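Local coordinates for SusD homolog (PDB 3EHM), which probably binds mucin O-glycans as a SusD-like lipoprotein of the outer membrane in the gut symbiont Bacteroides thetaiotaomicron, at residues Thr55-Ser60 against Asn258-Ser263; Arg214-Asp219 against Ala355-Ile360. All blocks are in the same frame, centred on the assembly; numbering follows the deposited sequence.

Interaction 1: Thr55-Ser60 against Asn258-Ser263; sequences TDLISS and NSMLAS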
ATOM      1  N   THR A  55      -1.338  -5.632  -8.798  1.00 14.36           N
ATOM      2  CA  THR A  55      -0.911  -5.355  -7.431  1.00 15.48           C
ATOM      3  C   THR A  55      -1.608  -4.184  -6.746  1.00 15.96           C
ATOM      4  O   THR A  55      -1.966  -4.276  -5.573  1.00 15.46           O
ATOM      5  CB  THR A  55       0.609  -5.071  -7.367  1.00 16.07           C
ATOM      6  OG1 THR A  55       0.893  -3.829  -8.026  1.00 13.30           O
ATOM      7  CG2 THR A  55       1.393  -6.181  -8.050  1.00 17.06           C
ATOM      8  N   ASP A  56      -1.812  -3.096  -7.484  1.00 15.62           N
ATOM      9  CA  ASP A  56      -2.389  -1.884  -6.911  1.00 16.41           C
ATOM     10  C   ASP A  56      -3.716  -1.327  -7.430  1.00 15.46           C
ATOM     11  O   ASP A  56      -4.615  -1.012  -6.649  1.00 16.36           O
ATOM     12  CB  ASP A  56      -1.366  -0.742  -7.024  1.00 17.46           C
ATOM     13  CG  ASP A  56      -0.151  -0.929  -6.127  1.00 21.14           C
ATOM     14  OD1 ASP A  56       0.522  -1.984  -6.189  1.00 17.09           O
ATOM     15  OD2 ASP A  56       0.143   0.013  -5.362  1.00 25.33           O
ATOM     16  N   LEU A  57      -3.830  -1.192  -8.744  1.00 15.24           N
ATOM     17  CA  LEU A  57      -4.995  -0.558  -9.344  1.00 14.39           C
ATOM     18  C   LEU A  57      -6.369  -1.215  -9.350  1.00 14.92           C
ATOM     19  O   LEU A  57      -7.332  -0.602  -8.898  1.00 14.57           O
ATOM     20  CB  LEU A  57      -4.643  -0.123 -10.767  1.00 13.45           C
ATOM     21  CG  LEU A  57      -3.306   0.608 -10.905  1.00 15.14           C
ATOM     22  CD1 LEU A  57      -3.195   1.167 -12.319  1.00 14.11           C
ATOM     23  CD2 LEU A  57      -3.195   1.737  -9.879  1.00 14.39           C
ATOM     24  N   ILE A  58      -6.488  -2.433  -9.864  1.00 12.87           N
ATOM     25  CA  ILE A  58      -7.808  -3.049  -9.912  1.00 12.47           C
ATOM     26  C   ILE A  58      -8.094  -3.963  -8.729  1.00 12.39           C
ATOM     27  O   ILE A  58      -9.223  -4.417  -8.544  1.00 11.65           O
ATOM     28  CB  ILE A  58      -8.022  -3.815 -11.240  1.00 11.78           C
ATOM     29  CG1 ILE A  58      -7.275  -5.147 -11.226  1.00 11.98           C
ATOM     30  CG2 ILE A  58      -7.524  -2.957 -12.403  1.00 11.45           C
ATOM     31  CD1 ILE A  58      -7.555  -6.001 -12.456  1.00 12.77           C
ATOM     32  N   SER A  59      -7.073  -4.219  -7.920  1.00 12.22           N
ATOM     33  CA  SER A  59      -7.238  -5.063  -6.746  1.00 12.99           C
ATOM     34  C   SER A  59      -7.272  -4.230  -5.461  1.00 12.45           C
ATOM     35  O   SER A  59      -8.293  -3.609  -5.145  1.00 12.92           O
ATOM     36  CB  SER A  59      -6.113  -6.102  -6.678  1.00 13.13           C
ATOM     37  OG  SER A  59      -4.839  -5.482  -6.754  1.00 15.16           O
ATOM     38  N   SER A  60      -6.156  -4.211  -4.732  1.00 11.78           N
ATOM     39  CA  SER A  60      -6.051  -3.478  -3.470  1.00 11.84           C
ATOM     40  C   SER A  60      -6.621  -2.059  -3.498  1.00 11.40           C
ATOM     41  O   SER A  60      -7.414  -1.693  -2.629  1.00  9.89           O
ATOM     42  CB  SER A  60      -4.586  -3.427  -3.011  1.00 12.27           C
ATOM     43  OG  SER A  60      -3.769  -2.786  -3.975  1.00 15.36           O
ATOM     44  N   ASN A 258       5.495   6.068 -15.955  1.00 13.22           N
ATOM     45  CA  ASN A 258       4.656   5.760 -14.805  1.00 13.34           C
ATOM     46  C   ASN A 258       3.677   4.667 -15.227  1.00 13.84           C
ATOM     47  O   ASN A 258       2.978   4.798 -16.232  1.00 12.37           O
ATOM     48  CB  ASN A 258       3.904   6.996 -14.323  1.00 12.26           C
ATOM     49  CG  ASN A 258       3.133   6.730 -13.052  1.00 12.76           C
ATOM     50  OD1 ASN A 258       2.096   6.069 -13.070  1.00 11.62           O
ATOM     51  ND2 ASN A 258       3.650   7.218 -11.932  1.00 12.70           N
ATOM     52  N   SER A 259       3.641   3.593 -14.450  1.00 13.56           N
ATOM     53  CA  SER A 259       2.805   2.441 -14.751  1.00 13.97           C
ATOM     54  C   SER A 259       1.305   2.560 -14.515  1.00 14.14           C
ATOM     55  O   SER A 259       0.567   1.609 -14.768  1.00 12.54           O
ATOM     56  CB  SER A 259       3.362   1.219 -14.017  1.00 14.16           C
ATOM     57  OG  SER A 259       3.847   1.587 -12.737  1.00 13.27           O
HETATM   58  N   MSE A 260       0.844   3.707 -14.030  1.00 11.66           N
HETATM   59  CA  MSE A 260      -0.591   3.902 -13.834  1.00 12.97           C
HETATM   60  C   MSE A 260      -1.226   4.361 -15.146  1.00 12.31           C
HETATM   61  O   MSE A 260      -2.438   4.270 -15.330  1.00 10.85           O
HETATM   62  CB  MSE A 260      -0.864   4.977 -12.777  1.00 15.01           C
HETATM   63  CG  MSE A 260      -0.456   4.631 -11.370  1.00 15.70           C
HETATM   64 SE   MSE A 260      -0.933   6.116 -10.198  1.00 31.71          SE
HETATM   65  CE  MSE A 260      -2.856   5.938 -10.321  1.00 15.39           C
ATOM     66  N   LEU A 261      -0.405   4.857 -16.063  1.00 14.09           N
ATOM     67  CA  LEU A 261      -0.925   5.358 -17.331  1.00 13.57           C
ATOM     68  C   LEU A 261      -1.682   4.343 -18.183  1.00 13.81           C
ATOM     69  O   LEU A 261      -2.748   4.652 -18.718  1.00 13.55           O
ATOM     70  CB  LEU A 261       0.208   5.986 -18.148  1.00 15.23           C
ATOM     71  CG  LEU A 261       0.747   7.284 -17.539  1.00 18.31           C
ATOM     72  CD1 LEU A 261       1.884   7.829 -18.397  1.00 23.59           C
ATOM     73  CD2 LEU A 261      -0.382   8.302 -17.449  1.00 21.71           C
ATOM     74  N   ALA A 262      -1.144   3.137 -18.315  1.00 14.08           N
ATOM     75  CA  ALA A 262      -1.811   2.113 -19.118  1.00 12.95           C
ATOM     76  C   ALA A 262      -3.273   1.921 -18.699  1.00 13.61           C
ATOM     77  O   ALA A 262      -4.176   1.993 -19.531  1.00 14.30           O
ATOM     78  CB  ALA A 262      -1.059   0.792 -19.011  1.00 14.29           C
ATOM     79  N   SER A 263      -3.512   1.690 -17.413  1.00 12.91           N
ATOM     80  CA  SER A 263      -4.877   1.476 -16.947  1.00 13.00           C
ATOM     81  C   SER A 263      -5.740   2.739 -16.921  1.00 12.17           C
ATOM     82  O   SER A 263      -6.945   2.678 -17.168  1.00 12.49           O
ATOM     83  CB  SER A 263      -4.872   0.828 -15.561  1.00 13.38           C
ATOM     84  OG  SER A 263      -6.192   0.467 -15.188  1.00 13.75           O
TER

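Interaction 2: Arg214-Asp219 against Ala355-Ile360; sequences RVHFID and ALYNLI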
ATOM      1  N   ARG A 214       2.669  -2.237  13.054  1.00 14.86           N
ATOM      2  CA  ARG A 214       1.820  -3.277  12.480  1.00 14.60           C
ATOM      3  C   ARG A 214       1.582  -4.435  13.452  1.00 13.58           C
ATOM      4  O   ARG A 214       0.522  -5.051  13.431  1.00 14.71           O
ATOM      5  CB  ARG A 214       2.445  -3.847  11.202  1.00 15.10           C
ATOM      6  CG  ARG A 214       1.523  -4.811  10.451  1.00 14.27           C
ATOM      7  CD  ARG A 214       0.884  -4.129   9.248  1.00 14.16           C
ATOM      8  NE  ARG A 214       1.813  -4.066   8.121  1.00 10.95           N
ATOM      9  CZ  ARG A 214       2.025  -2.985   7.375  1.00 12.62           C
ATOM     10  NH1 ARG A 214       1.380  -1.852   7.626  1.00 11.89           N
ATOM     11  NH2 ARG A 214       2.877  -3.046   6.362  1.00 12.54           N
ATOM     12  N   VAL A 215       2.561  -4.729  14.306  1.00 14.20           N
ATOM     13  CA  VAL A 215       2.428  -5.845  15.238  1.00 15.36           C
ATOM     14  C   VAL A 215       2.043  -5.506  16.677  1.00 15.61           C
ATOM     15  O   VAL A 215       1.734  -6.410  17.450  1.00 17.42           O
ATOM     16  CB  VAL A 215       3.737  -6.670  15.316  1.00 16.09           C
ATOM     17  CG1 VAL A 215       4.202  -7.063  13.919  1.00 16.98           C
ATOM     18  CG2 VAL A 215       4.811  -5.869  16.037  1.00 15.62           C
ATOM     19  N   HIS A 216       2.035  -4.229  17.042  1.00 15.98           N
ATOM     20  CA  HIS A 216       1.734  -3.877  18.432  1.00 16.56           C
ATOM     21  C   HIS A 216       0.430  -4.426  19.012  1.00 17.25           C
ATOM     22  O   HIS A 216       0.380  -4.757  20.197  1.00 18.11           O
ATOM     23  CB  HIS A 216       1.851  -2.353  18.639  1.00 16.37           C
ATOM     24  CG  HIS A 216       0.586  -1.584  18.403  1.00 17.79           C
ATOM     25  ND1 HIS A 216      -0.370  -1.410  19.380  1.00 17.20           N
ATOM     26  CD2 HIS A 216       0.153  -0.892  17.324  1.00 17.62           C
ATOM     27  CE1 HIS A 216      -1.337  -0.640  18.914  1.00 19.04           C
ATOM     28  NE2 HIS A 216      -1.045  -0.311  17.668  1.00 18.19           N
ATOM     29  N   PHE A 217      -0.616  -4.556  18.198  1.00 16.84           N
ATOM     30  CA  PHE A 217      -1.877  -5.090  18.705  1.00 17.77           C
ATOM     31  C   PHE A 217      -1.803  -6.593  18.983  1.00 19.55           C
ATOM     32  O   PHE A 217      -2.346  -7.077  19.978  1.00 20.30           O
ATOM     33  CB  PHE A 217      -3.026  -4.812  17.725  1.00 17.10           C
ATOM     34  CG  PHE A 217      -3.658  -3.455  17.896  1.00 17.98           C
ATOM     35  CD1 PHE A 217      -3.751  -2.576  16.822  1.00 17.07           C
ATOM     36  CD2 PHE A 217      -4.154  -3.054  19.136  1.00 19.76           C
ATOM     37  CE1 PHE A 217      -4.327  -1.311  16.976  1.00 18.10           C
ATOM     38  CE2 PHE A 217      -4.732  -1.792  19.302  1.00 18.80           C
ATOM     39  CZ  PHE A 217      -4.818  -0.920  18.219  1.00 17.98           C
ATOM     40  N   ILE A 218      -1.131  -7.326  18.102  1.00 19.78           N
ATOM     41  CA  ILE A 218      -1.001  -8.774  18.241  1.00 21.50           C
ATOM     42  C   ILE A 218       0.171  -9.174  19.132  1.00 22.62           C
ATOM     43  O   ILE A 218       0.084 -10.148  19.878  1.00 23.86           O
ATOM     44  CB  ILE A 218      -0.823  -9.446  16.855  1.00 22.00           C
ATOM     45  CG1 ILE A 218      -2.107  -9.301  16.037  1.00 23.32           C
ATOM     46  CG2 ILE A 218      -0.473 -10.928  17.021  1.00 23.48           C
ATOM     47  CD1 ILE A 218      -3.294 -10.067  16.604  1.00 26.62           C
ATOM     48  N   ASP A 219       1.264  -8.420  19.053  1.00 22.05           N
ATOM     49  CA  ASP A 219       2.450  -8.718  19.850  1.00 22.99           C
ATOM     50  C   ASP A 219       3.145  -7.434  20.290  1.00 22.74           C
ATOM     51  O   ASP A 219       4.128  -7.006  19.684  1.00 21.91           O
ATOM     52  CB  ASP A 219       3.426  -9.573  19.040  1.00 22.83           C
ATOM     53  CG  ASP A 219       4.428 -10.305  19.917  1.00 27.24           C
ATOM     54  OD1 ASP A 219       4.966  -9.689  20.860  1.00 27.13           O
ATOM     55  OD2 ASP A 219       4.683 -11.500  19.654  1.00 32.42           O
ATOM     56  N   ALA A 355       2.430   6.700  19.956  1.00 14.47           N
ATOM     57  CA  ALA A 355       2.270   7.509  21.153  1.00 16.47           C
ATOM     58  C   ALA A 355       0.908   7.267  21.797  1.00 16.58           C
ATOM     59  O   ALA A 355       0.782   7.261  23.021  1.00 17.71           O
ATOM     60  CB  ALA A 355       2.436   8.990  20.808  1.00 14.88           C
ATOM     61  N   LEU A 356      -0.107   7.056  20.966  1.00 16.50           N
ATOM     62  CA  LEU A 356      -1.459   6.818  21.459  1.00 16.29           C
ATOM     63  C   LEU A 356      -1.519   5.560  22.328  1.00 16.65           C
ATOM     64  O   LEU A 356      -2.306   5.486  23.269  1.00 17.45           O
ATOM     65  CB  LEU A 356      -2.432   6.690  20.281  1.00 15.62           C
ATOM     66  CG  LEU A 356      -3.918   6.487  20.606  1.00 16.98           C
ATOM     67  CD1 LEU A 356      -4.443   7.682  21.384  1.00 14.16           C
ATOM     68  CD2 LEU A 356      -4.709   6.314  19.308  1.00 15.76           C
ATOM     69  N   TYR A 357      -0.683   4.575  22.014  1.00 16.45           N
ATOM     70  CA  TYR A 357      -0.655   3.333  22.782  1.00 16.28           C
ATOM     71  C   TYR A 357       0.556   3.229  23.704  1.00 17.24           C
ATOM     72  O   TYR A 357       0.954   2.137  24.111  1.00 17.52           O
ATOM     73  CB  TYR A 357      -0.735   2.137  21.827  1.00 15.97           C
ATOM     74  CG  TYR A 357      -2.117   2.000  21.227  1.00 17.80           C
ATOM     75  CD1 TYR A 357      -3.147   1.385  21.939  1.00 19.08           C
ATOM     76  CD2 TYR A 357      -2.424   2.576  19.993  1.00 18.02           C
ATOM     77  CE1 TYR A 357      -4.455   1.351  21.441  1.00 19.63           C
ATOM     78  CE2 TYR A 357      -3.725   2.550  19.487  1.00 19.31           C
ATOM     79  CZ  TYR A 357      -4.735   1.937  20.218  1.00 20.68           C
ATOM     80  OH  TYR A 357      -6.021   1.924  19.731  1.00 19.81           O
ATOM     81  N   ASN A 358       1.139   4.381  24.025  1.00 18.89           N
ATOM     82  CA  ASN A 358       2.288   4.459  24.927  1.00 20.82           C
ATOM     83  C   ASN A 358       3.522   3.642  24.560  1.00 21.10           C
ATOM     84  O   ASN A 358       4.212   3.132  25.445  1.00 21.01           O
ATOM     85  CB  ASN A 358       1.857   4.078  26.345  1.00 24.23           C
ATOM     86  CG  ASN A 358       1.124   5.196  27.052  1.00 28.77           C
ATOM     87  OD1 ASN A 358       0.083   5.665  26.592  1.00 31.93           O
ATOM     88  ND2 ASN A 358       1.666   5.629  28.184  1.00 33.71           N
ATOM     89  N   LEU A 359       3.809   3.520  23.271  1.00 19.41           N
ATOM     90  CA  LEU A 359       4.983   2.773  22.838  1.00 19.06           C
ATOM     91  C   LEU A 359       6.176   3.730  22.764  1.00 19.11           C
ATOM     92  O   LEU A 359       7.326   3.321  22.904  1.00 19.65           O
ATOM     93  CB  LEU A 359       4.723   2.125  21.473  1.00 19.60           C
ATOM     94  CG  LEU A 359       3.513   1.186  21.406  1.00 20.14           C
ATOM     95  CD1 LEU A 359       3.425   0.563  20.022  1.00 20.96           C
ATOM     96  CD2 LEU A 359       3.636   0.104  22.465  1.00 23.40           C
ATOM     97  N   ILE A 360       5.885   5.007  22.538  1.00 19.19           N
ATOM     98  CA  ILE A 360       6.908   6.047  22.468  1.00 20.20           C
ATOM     99  C   ILE A 360       6.384   7.273  23.206  1.00 20.68           C
ATOM    100  O   ILE A 360       5.206   7.334  23.558  1.00 20.28           O
ATOM    101  CB  ILE A 360       7.218   6.474  21.014  1.00 19.77           C
ATOM    102  CG1 ILE A 360       5.982   7.131  20.390  1.00 19.78           C
ATOM    103  CG2 ILE A 360       7.662   5.274  20.195  1.00 20.94           C
ATOM    104  CD1 ILE A 360       6.232   7.721  19.009  1.00 16.94           C
TER

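Interaction 1: Thr55-Ser60 against Asn258-Ser263
The backbones come closest at Leu-57 and Met-260, whose CA atoms lie 7.7 Å apart; no hydrogen bond crosses between them, and side chains do most of the bridging. Leu-57, near the end of helix 47-57, does nearly all of it. Its CG stands anti to its own carbonyl carbon and beside the backbone N (chi1 -47°), which turns the branch toward Ser-263 and Met-260, and the two methyls divide the work: CD1 rests on Ser-263 CB at 3.7 Å and lies 4.1 Å from Met-260 CA, while CD2 meets the terminal CE of the selenomethionine Met-260 at 4.2 Å. The contact thus joins helix 47-57 to a turn and the helix 261-266 that follows it in the SusD-like fold. This is a type I beta turn from Asn-258 to Leu-261, and in the turn Asn-258 OD1 accepts from Met-260 N at 2.8 Å, a capping bond whose donor is tilted 24° from the carbonyl plane. Ser-263 presents only its CB to the leucine; its OG is hydrogen-bonded to Thr-270 OG1 and Gln-53 OE1. On the leucine's own side, Ser-60 OG bonds Thr-55 O in the carbonyl plane at 2.8 Å, tying the turn beyond Leu-57 back to the helix.

Interaction 2: Arg214-Asp219 against Ala355-Ile360
Tyr-357 lays one face of its ring against the CE1 corner of His-216, which lies 3.6 Å from Tyr-357 CG and is offset toward the rim. With Phe-217 the two form an aromatic cluster between the chain leaving helix 197-215 and the Schellman motif that ends helix 344-356, where Asn-358, with positive phi, is the C-prime residue. Tyr-357 CG is anti to the carbonyl carbon, beside the backbone N (chi1 -72°), which carries the ring to both partners. The Phe-217 and Tyr-357 rings make a T-shaped pair, planes at 75° and centroids 5.0 Å apart, the phenylalanine edge directed at the tyrosine face. The His-216 ring plane lies oblique to that of Tyr-357, at 41°, and His-216 CE1 also sits over the centre of the Phe-217 ring. His-216 NE2 is hydrogen-bonded to Glu-353 of helix 344-356, which probably limits the turning of the imidazole. Replacing Tyr-357 with an alanine would probably leave the CE1 corner of His-216 and the edge of Phe-217 without their shared aromatic surface and open a gap between them. Beside the cluster Leu-359 CD1 reaches His-216 CB at 3.6 Å. At the phenol end, Tyr-357 OH lies near the plane of the Phe-217 ring, 3.4 Å from its CZ.

Overall arrangement
Both contacts join helix ends distant in sequence, and neither has a hydrogen bond across it; their chemistry differs with their place in the fold. Interaction 1 is fully buried, about 12 Å from the centre of the chain, and is aliphatic, with neighbouring polar groups satisfied through turns and capping. Interaction 2 lies about 20 Å out, only partly buried, and relies mainly on aromatic rings, one pair T-shaped and one oblique, with a leucine beside them. The centres of interactions 1 and 2 are about 32 Å apart, on opposite sides of the chain's centre, and the nearest atoms of interactions 1 and 2 about 12 Å apart. They share no helix of their own, but helix 449-459 is a common neighbour: Ser-60 touches Trp-453, while His-216 and Phe-217 touch Arg-458.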